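Local coordinates for protein ferulic acid esterase, AmCE1/Fae1A (Anaeromyces mucronatus, PDB 5CXX) that probably hydrolyses feruloyl esters, as a carbohydrate esterase family 1 enzyme of the alpha/beta-hydrolase fold that holds ferulic acid in its pocket, at residues A[81-94]-A[259-272]. Residues are numbered along the deposited sequence; the frame is centred on the assembly and turned at random.
Sequences IPTNLLKEGRAKEM and SAGFYNFIQTTFGA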
ATOM      1  N   ILE A  81      -0.259  -7.046  12.837  1.00 18.09           N
ATOM      2  CA  ILE A  81       0.543  -7.975  12.027  1.00 18.93           C
ATOM      3  C   ILE A  81       2.062  -7.738  12.100  1.00 19.99           C
ATOM      4  O   ILE A  81       2.820  -8.708  12.343  1.00 20.62           O
ATOM      5  CB  ILE A  81       0.046  -7.930  10.544  1.00 19.76           C
ATOM      6  CG1 ILE A  81      -1.229  -8.803  10.424  1.00 20.44           C
ATOM      7  CG2 ILE A  81       1.159  -8.427   9.565  1.00 19.06           C
ATOM      8  CD1 ILE A  81      -1.951  -8.667   9.029  1.00 20.27           C
ATOM      9  N   PRO A  82       2.525  -6.476  11.950  1.00 19.61           N
ATOM     10  CA  PRO A  82       4.009  -6.354  11.964  1.00 22.15           C
ATOM     11  C   PRO A  82       4.598  -6.662  13.334  1.00 20.97           C
ATOM     12  O   PRO A  82       5.663  -7.304  13.392  1.00 21.20           O
ATOM     13  CB  PRO A  82       4.259  -4.883  11.575  1.00 21.23           C
ATOM     14  CG  PRO A  82       2.989  -4.489  10.782  1.00 21.77           C
ATOM     15  CD  PRO A  82       1.837  -5.227  11.503  1.00 19.32           C
ATOM     16  N   THR A  83       3.919  -6.291  14.423  1.00 21.16           N
ATOM     17  CA  THR A  83       4.400  -6.652  15.777  1.00 22.12           C
ATOM     18  C   THR A  83       4.369  -8.150  16.025  1.00 20.73           C
ATOM     19  O   THR A  83       5.299  -8.732  16.558  1.00 23.79           O
ATOM     20  CB  THR A  83       3.546  -5.893  16.837  1.00 22.05           C
ATOM     21  OG1 THR A  83       3.925  -4.527  16.755  1.00 24.98           O
ATOM     22  CG2 THR A  83       3.802  -6.431  18.275  1.00 24.33           C
ATOM     23  N   ASN A  84       3.271  -8.778  15.629  1.00 21.57           N
ATOM     24  CA  ASN A  84       3.127 -10.201  15.898  1.00 22.25           C
ATOM     25  C   ASN A  84       4.142 -10.991  15.076  1.00 23.74           C
ATOM     26  O   ASN A  84       4.652 -12.006  15.566  1.00 26.25           O
ATOM     27  CB  ASN A  84       1.690 -10.658  15.604  1.00 21.86           C
ATOM     28  CG  ASN A  84       0.719 -10.197  16.702  1.00 22.72           C
ATOM     29  OD1 ASN A  84       1.138  -9.993  17.870  1.00 23.14           O
ATOM     30  ND2 ASN A  84      -0.567 -10.073  16.365  1.00 21.94           N
ATOM     31  N   LEU A  85       4.434 -10.530  13.853  1.00 21.71           N
ATOM     32  CA  LEU A  85       5.512 -11.194  13.078  1.00 21.28           C
ATOM     33  C   LEU A  85       6.867 -10.904  13.692  1.00 25.46           C
ATOM     34  O   LEU A  85       7.739 -11.801  13.755  1.00 27.02           O
ATOM     35  CB  LEU A  85       5.481 -10.754  11.605  1.00 21.00           C
ATOM     36  CG  LEU A  85       4.317 -11.295  10.774  1.00 23.15           C
ATOM     37  CD1 LEU A  85       4.179 -10.533   9.413  1.00 22.06           C
ATOM     38  CD2 LEU A  85       4.493 -12.836  10.564  1.00 24.01           C
ATOM     39  N   LEU A  86       7.072  -9.663  14.137  1.00 23.73           N
ATOM     40  CA  LEU A  86       8.372  -9.306  14.755  1.00 24.99           C
ATOM     41  C   LEU A  86       8.702 -10.209  15.940  1.00 29.22           C
ATOM     42  O   LEU A  86       9.860 -10.642  16.155  1.00 30.09           O
ATOM     43  CB  LEU A  86       8.320  -7.807  15.177  1.00 23.74           C
ATOM     44  CG  LEU A  86       9.511  -7.374  16.049  1.00 27.09           C
ATOM     45  CD1 LEU A  86      10.807  -7.453  15.233  1.00 29.76           C
ATOM     46  CD2 LEU A  86       9.212  -5.912  16.474  1.00 27.64           C
ATOM     47  N   LYS A  87       7.687 -10.491  16.736  1.00 28.55           N
ATOM     48  CA  LYS A  87       7.863 -11.282  17.976  1.00 31.68           C
ATOM     49  C   LYS A  87       8.320 -12.705  17.655  1.00 32.60           C
ATOM     50  O   LYS A  87       8.936 -13.362  18.503  1.00 34.63           O
ATOM     51  CB  LYS A  87       6.551 -11.310  18.785  1.00 32.14           C
ATOM     52  CG  LYS A  87       6.302 -10.149  19.779  1.00 46.97           C
ATOM     53  CD  LYS A  87       7.587  -9.509  20.381  1.00 68.03           C
ATOM     54  CE  LYS A  87       7.349  -8.644  21.667  1.00 67.90           C
ATOM     55  NZ  LYS A  87       6.387  -9.150  22.715  1.00 68.38           N
ATOM     56  N   GLU A  88       8.046 -13.174  16.435  1.00 31.48           N
ATOM     57  CA  GLU A  88       8.477 -14.496  15.984  1.00 31.26           C
ATOM     58  C   GLU A  88       9.726 -14.422  15.096  1.00 31.65           C
ATOM     59  O   GLU A  88      10.208 -15.445  14.555  1.00 34.09           O
ATOM     60  CB  GLU A  88       7.344 -15.182  15.267  1.00 35.71           C
ATOM     61  CG  GLU A  88       6.194 -15.468  16.191  1.00 42.51           C
ATOM     62  CD  GLU A  88       5.115 -16.252  15.530  1.00 45.33           C
ATOM     63  OE1 GLU A  88       5.257 -16.550  14.333  1.00 50.83           O
ATOM     64  OE2 GLU A  88       4.123 -16.573  16.200  1.00 50.09           O
ATOM     65  N   GLY A  89      10.332 -13.243  15.039  1.00 32.60           N
ATOM     66  CA  GLY A  89      11.503 -13.052  14.205  1.00 33.06           C
ATOM     67  C   GLY A  89      11.186 -13.125  12.722  1.00 31.78           C
ATOM     68  O   GLY A  89      12.104 -13.392  11.938  1.00 31.57           O
ATOM     69  N   ARG A  90       9.933 -12.805  12.338  1.00 27.70           N
ATOM     70  CA  ARG A  90       9.506 -12.908  10.944  1.00 28.41           C
ATOM     71  C   ARG A  90       9.241 -11.564  10.259  1.00 24.69           C
ATOM     72  O   ARG A  90       8.738 -11.547   9.148  1.00 27.40           O
ATOM     73  CB  ARG A  90       8.237 -13.760  10.827  1.00 30.86           C
ATOM     74  CG  ARG A  90       8.297 -14.973  11.750  1.00 41.89           C
ATOM     75  CD  ARG A  90       7.819 -16.217  11.209  1.00 38.72           C
ATOM     76  NE  ARG A  90       6.720 -16.210  10.233  1.00 44.21           N
ATOM     77  CZ  ARG A  90       5.440 -16.515  10.454  1.00 43.53           C
ATOM     78  NH1 ARG A  90       4.591 -16.553   9.441  1.00 42.09           N
ATOM     79  NH2 ARG A  90       5.000 -16.800  11.657  1.00 47.47           N
ATOM     80  N   ALA A  91       9.547 -10.464  10.947  1.00 25.49           N
ATOM     81  CA  ALA A  91       9.485  -9.155  10.326  1.00 23.35           C
ATOM     82  C   ALA A  91      10.533  -8.290  10.972  1.00 25.57           C
ATOM     83  O   ALA A  91      11.009  -8.632  12.067  1.00 27.68           O
ATOM     84  CB  ALA A  91       8.064  -8.519  10.498  1.00 21.16           C
ATOM     85  N   LYS A  92      10.878  -7.189  10.300  1.00 24.08           N
ATOM     86  CA  LYS A  92      11.788  -6.194  10.875  1.00 25.05           C
ATOM     87  C   LYS A  92      10.996  -5.117  11.622  1.00 23.76           C
ATOM     88  O   LYS A  92       9.821  -4.839  11.262  1.00 24.66           O
ATOM     89  CB  LYS A  92      12.599  -5.534   9.769  1.00 26.59           C
ATOM     90  CG  LYS A  92      13.423  -6.522   8.919  1.00 28.24           C
ATOM     91  CD  LYS A  92      14.471  -7.169   9.807  1.00 33.60           C
ATOM     92  CE  LYS A  92      15.518  -7.914   8.956  1.00 43.08           C
ATOM     93  NZ  LYS A  92      16.166  -6.917   8.048  1.00 49.04           N
ATOM     94  N   GLU A  93      11.645  -4.475  12.603  1.00 25.21           N
ATOM     95  CA  GLU A  93      11.067  -3.235  13.169  1.00 23.64           C
ATOM     96  C   GLU A  93      10.904  -2.176  12.102  1.00 22.46           C
ATOM     97  O   GLU A  93      11.767  -2.018  11.251  1.00 23.65           O
ATOM     98  CB  GLU A  93      11.963  -2.659  14.271  1.00 27.64           C
ATOM     99  CG  GLU A  93      12.084  -3.522  15.470  1.00 35.78           C
ATOM    100  CD  GLU A  93      12.734  -2.768  16.617  1.00 41.50           C
ATOM    101  OE1 GLU A  93      13.782  -2.141  16.390  1.00 43.71           O
ATOM    102  OE2 GLU A  93      12.187  -2.795  17.729  1.00 48.56           O
ATOM    103  N   MET A  94       9.785  -1.472  12.108  1.00 20.73           N
ATOM    104  CA  MET A  94       9.574  -0.526  11.036  1.00 19.21           C
ATOM    105  C   MET A  94       8.677   0.606  11.503  1.00 21.39           C
ATOM    106  O   MET A  94       8.010   0.495  12.508  1.00 20.43           O
ATOM    107  CB  MET A  94       8.900  -1.218   9.791  1.00 21.45           C
ATOM    108  CG  MET A  94       7.556  -1.840  10.171  1.00 19.18           C
ATOM    109  SD  MET A  94       6.783  -2.748   8.788  1.00 20.70           S
ATOM    110  CE  MET A  94       7.865  -4.164   8.783  1.00 19.81           C
ATOM    111  N   SER A 259      -6.108  -8.485   5.193  1.00 17.64           N
ATOM    112  CA  SER A 259      -5.161  -9.031   6.202  1.00 17.60           C
ATOM    113  C   SER A 259      -4.300 -10.130   5.576  1.00 18.04           C
ATOM    114  O   SER A 259      -3.094 -10.212   5.885  1.00 19.46           O
ATOM    115  CB  SER A 259      -5.864  -9.541   7.464  1.00 21.62           C
ATOM    116  OG  SER A 259      -6.748 -10.589   7.134  1.00 22.33           O
ATOM    117  N   ALA A 260      -4.874 -10.930   4.653  1.00 17.05           N
ATOM    118  CA  ALA A 260      -4.022 -11.955   4.015  1.00 18.45           C
ATOM    119  C   ALA A 260      -2.886 -11.295   3.227  1.00 18.39           C
ATOM    120  O   ALA A 260      -1.718 -11.772   3.245  1.00 19.83           O
ATOM    121  CB  ALA A 260      -4.854 -12.863   3.086  1.00 18.70           C
ATOM    122  N   GLY A 261      -3.215 -10.199   2.532  1.00 18.93           N
ATOM    123  CA  GLY A 261      -2.201  -9.522   1.741  1.00 21.24           C
ATOM    124  C   GLY A 261      -1.099  -8.934   2.636  1.00 18.13           C
ATOM    125  O   GLY A 261       0.075  -9.124   2.405  1.00 19.24           O
ATOM    126  N   PHE A 262      -1.517  -8.188   3.662  1.00 17.28           N
ATOM    127  CA  PHE A 262      -0.527  -7.523   4.516  1.00 16.73           C
ATOM    128  C   PHE A 262       0.340  -8.509   5.286  1.00 17.75           C
ATOM    129  O   PHE A 262       1.566  -8.327   5.471  1.00 19.54           O
ATOM    130  CB  PHE A 262      -1.272  -6.606   5.489  1.00 17.72           C
ATOM    131  CG  PHE A 262      -0.410  -5.534   6.116  1.00 16.85           C
ATOM    132  CD1 PHE A 262       0.355  -4.654   5.319  1.00 17.47           C
ATOM    133  CD2 PHE A 262      -0.458  -5.338   7.506  1.00 16.80           C
ATOM    134  CE1 PHE A 262       1.127  -3.631   5.910  1.00 16.31           C
ATOM    135  CE2 PHE A 262       0.296  -4.315   8.093  1.00 16.48           C
ATOM    136  CZ  PHE A 262       1.067  -3.465   7.304  1.00 16.49           C
ATOM    137  N   TYR A 263      -0.284  -9.596   5.760  1.00 17.89           N
ATOM    138  CA  TYR A 263       0.455 -10.664   6.452  1.00 20.78           C
ATOM    139  C   TYR A 263       1.551 -11.262   5.568  1.00 19.09           C
ATOM    140  O   TYR A 263       2.710 -11.407   6.014  1.00 19.87           O
ATOM    141  CB  TYR A 263      -0.555 -11.755   6.859  1.00 19.68           C
ATOM    142  CG  TYR A 263       0.039 -13.034   7.425  1.00 21.02           C
ATOM    143  CD1 TYR A 263       0.680 -13.049   8.665  1.00 21.56           C
ATOM    144  CD2 TYR A 263      -0.077 -14.251   6.712  1.00 22.21           C
ATOM    145  CE1 TYR A 263       1.179 -14.213   9.218  1.00 23.46           C
ATOM    146  CE2 TYR A 263       0.427 -15.443   7.273  1.00 23.97           C
ATOM    147  CZ  TYR A 263       1.054 -15.403   8.518  1.00 26.63           C
ATOM    148  OH  TYR A 263       1.530 -16.579   9.063  1.00 29.35           O
ATOM    149  N   ASN A 264       1.214 -11.640   4.320  1.00 18.81           N
ATOM    150  CA  ASN A 264       2.291 -12.142   3.463  1.00 18.65           C
ATOM    151  C   ASN A 264       3.303 -11.062   3.088  1.00 18.27           C
ATOM    152  O   ASN A 264       4.525 -11.324   3.051  1.00 21.43           O
ATOM    153  CB  ASN A 264       1.645 -12.752   2.209  1.00 20.95           C
ATOM    154  CG  ASN A 264       1.046 -14.110   2.475  1.00 21.89           C
ATOM    155  OD1 ASN A 264       1.782 -15.107   2.519  1.00 22.31           O
ATOM    156  ND2 ASN A 264      -0.272 -14.165   2.640  1.00 21.72           N
ATOM    157  N   PHE A 265       2.829  -9.847   2.835  1.00 18.85           N
ATOM    158  CA  PHE A 265       3.737  -8.798   2.434  1.00 18.71           C
ATOM    159  C   PHE A 265       4.791  -8.468   3.487  1.00 18.49           C
ATOM    160  O   PHE A 265       5.978  -8.317   3.198  1.00 20.58           O
ATOM    161  CB  PHE A 265       2.902  -7.567   2.072  1.00 19.04           C
ATOM    162  CG  PHE A 265       3.700  -6.382   1.525  1.00 17.15           C
ATOM    163  CD1 PHE A 265       4.406  -6.495   0.307  1.00 18.25           C
ATOM    164  CD2 PHE A 265       3.711  -5.188   2.222  1.00 17.77           C
ATOM    165  CE1 PHE A 265       5.092  -5.360  -0.210  1.00 18.04           C
ATOM    166  CE2 PHE A 265       4.425  -4.080   1.747  1.00 18.17           C
ATOM    167  CZ  PHE A 265       5.094  -4.160   0.535  1.00 19.34           C
ATOM    168  N   ILE A 266       4.344  -8.323   4.742  1.00 19.36           N
ATOM    169  CA  ILE A 266       5.265  -7.863   5.800  1.00 18.23           C
ATOM    170  C   ILE A 266       6.286  -8.946   6.159  1.00 22.24           C
ATOM    171  O   ILE A 266       7.352  -8.672   6.697  1.00 24.17           O
ATOM    172  CB  ILE A 266       4.431  -7.400   7.033  1.00 19.61           C
ATOM    173  CG1 ILE A 266       3.661  -6.127   6.658  1.00 19.78           C
ATOM    174  CG2 ILE A 266       5.347  -7.136   8.279  1.00 21.84           C
ATOM    175  CD1 ILE A 266       4.514  -4.864   6.386  1.00 19.04           C
ATOM    176  N   GLN A 267       5.961 -10.200   5.822  1.00 20.26           N
ATOM    177  CA  GLN A 267       6.960 -11.244   5.960  1.00 22.60           C
ATOM    178  C   GLN A 267       8.119 -11.100   4.972  1.00 24.12           C
ATOM    179  O   GLN A 267       9.167 -11.746   5.157  1.00 25.25           O
ATOM    180  CB  GLN A 267       6.320 -12.613   5.743  1.00 21.93           C
ATOM    181  CG  GLN A 267       5.532 -13.075   6.943  1.00 23.98           C
ATOM    182  CD  GLN A 267       4.882 -14.397   6.678  1.00 26.06           C
ATOM    183  OE1 GLN A 267       5.547 -15.451   6.676  1.00 27.60           O
ATOM    184  NE2 GLN A 267       3.595 -14.374   6.385  1.00 24.12           N
ATOM    185  N   THR A 268       7.928 -10.305   3.925  1.00 23.59           N
ATOM    186  CA  THR A 268       8.990 -10.185   2.904  1.00 23.44           C
ATOM    187  C   THR A 268       9.771  -8.874   2.992  1.00 24.33           C
ATOM    188  O   THR A 268      10.837  -8.741   2.393  1.00 27.87           O
ATOM    189  CB  THR A 268       8.433 -10.270   1.487  1.00 23.34           C
ATOM    190  OG1 THR A 268       7.760  -9.055   1.136  1.00 24.31           O
ATOM    191  CG2 THR A 268       7.535 -11.496   1.289  1.00 27.10           C
ATOM    192  N   THR A 269       9.222  -7.889   3.683  1.00 23.13           N
ATOM    193  CA  THR A 269       9.818  -6.558   3.554  1.00 23.08           C
ATOM    194  C   THR A 269      11.140  -6.442   4.296  1.00 26.11           C
ATOM    195  O   THR A 269      11.351  -7.048   5.371  1.00 24.91           O
ATOM    196  CB  THR A 269       8.844  -5.458   4.055  1.00 24.08           C
ATOM    197  OG1 THR A 269       8.239  -5.858   5.288  1.00 23.29           O
ATOM    198  CG2 THR A 269       7.707  -5.247   3.038  1.00 22.96           C
ATOM    199  N   PHE A 270      12.038  -5.617   3.739  1.00 23.72           N
ATOM    200  CA  PHE A 270      13.253  -5.185   4.419  1.00 21.78           C
ATOM    201  C   PHE A 270      14.180  -6.333   4.816  1.00 24.94           C
ATOM    202  O   PHE A 270      14.838  -6.276   5.840  1.00 27.16           O
ATOM    203  CB  PHE A 270      12.897  -4.364   5.656  1.00 22.37           C
ATOM    204  CG  PHE A 270      11.802  -3.353   5.395  1.00 23.25           C
ATOM    205  CD1 PHE A 270      11.855  -2.510   4.309  1.00 21.99           C
ATOM    206  CD2 PHE A 270      10.736  -3.248   6.277  1.00 21.21           C
ATOM    207  CE1 PHE A 270      10.806  -1.583   4.072  1.00 22.14           C
ATOM    208  CE2 PHE A 270       9.696  -2.290   6.089  1.00 22.71           C
ATOM    209  CZ  PHE A 270       9.740  -1.463   4.963  1.00 23.53           C
ATOM    210  N   GLY A 271      14.263  -7.336   3.960  1.00 28.52           N
ATOM    211  CA  GLY A 271      15.211  -8.399   4.185  1.00 31.44           C
ATOM    212  C   GLY A 271      14.828  -9.387   5.280  1.00 33.99           C
ATOM    213  O   GLY A 271      15.681 -10.142   5.749  1.00 35.21           O
ATOM    214  N   ALA A 272      13.554  -9.412   5.671  1.00 30.00           N
ATOM    215  CA  ALA A 272      13.100 -10.301   6.760  1.00 32.91           C
ATOM    216  C   ALA A 272      13.342 -11.764   6.487  1.00 37.60           C
ATOM    217  O   ALA A 272      13.461 -12.535   7.441  1.00 37.09           O
ATOM    218  CB  ALA A 272      11.576 -10.082   7.032  1.00 29.89           C
TER
HETATM  219  O   HOH W   1      12.962 -11.537   9.996  1.00 45.92           O
HETATM  220  O   HOH W   2       9.597 -13.421   7.318  1.00 26.57           O
HETATM  221  O   HOH W   3       8.091 -15.668   7.617  1.00 33.30           O
HETATM  222  O   HOH W   4       9.615  -6.997   7.554  1.00 24.76           O
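Ile81 is the knob at the tight end, set into a hole made by Ser259, Phe262, Tyr263 and Ile266, with its CD1 4.0 Å from Phe262 CD2 at the ring edge. One turn on, Leu85 wedges CD1 against Ile266 CG2 at 3.8 Å and lays CD2 over one face of the Arg90 guanidinium. Farther along, SD of Met94 lies at the edge of the Phe270 ring in a Met-aromatic contact, and the bend at chi3 (73°) turns CE toward Phe270 CE2, 3.8 Å away. The axes of 81-87 and 259-266 run 40° apart where helices 77-87 and 255-266 pack on one side of the central alpha/beta-hydrolase sheet, Phe262 and Phe265 resting on strands 150-155 and 175-179. A Schellman motif at Gly89 ends the first helix; on the side of Arg90 and Lys92 the contact is polar and carries waters. Arg90 NH1 donates in its own plane to Tyr263 OH and Gln267 OE1, each 3.1 Å away, and a water links Arg90 NE to Gln267 OE1. An alanine in place of this glutamine would probably leave NH1 with Tyr263 OH alone of these two acceptors, and that water without OE1. On the solvent side Lys92 NZ donates a hydrogen bond to Phe270 O at 2.7 Å.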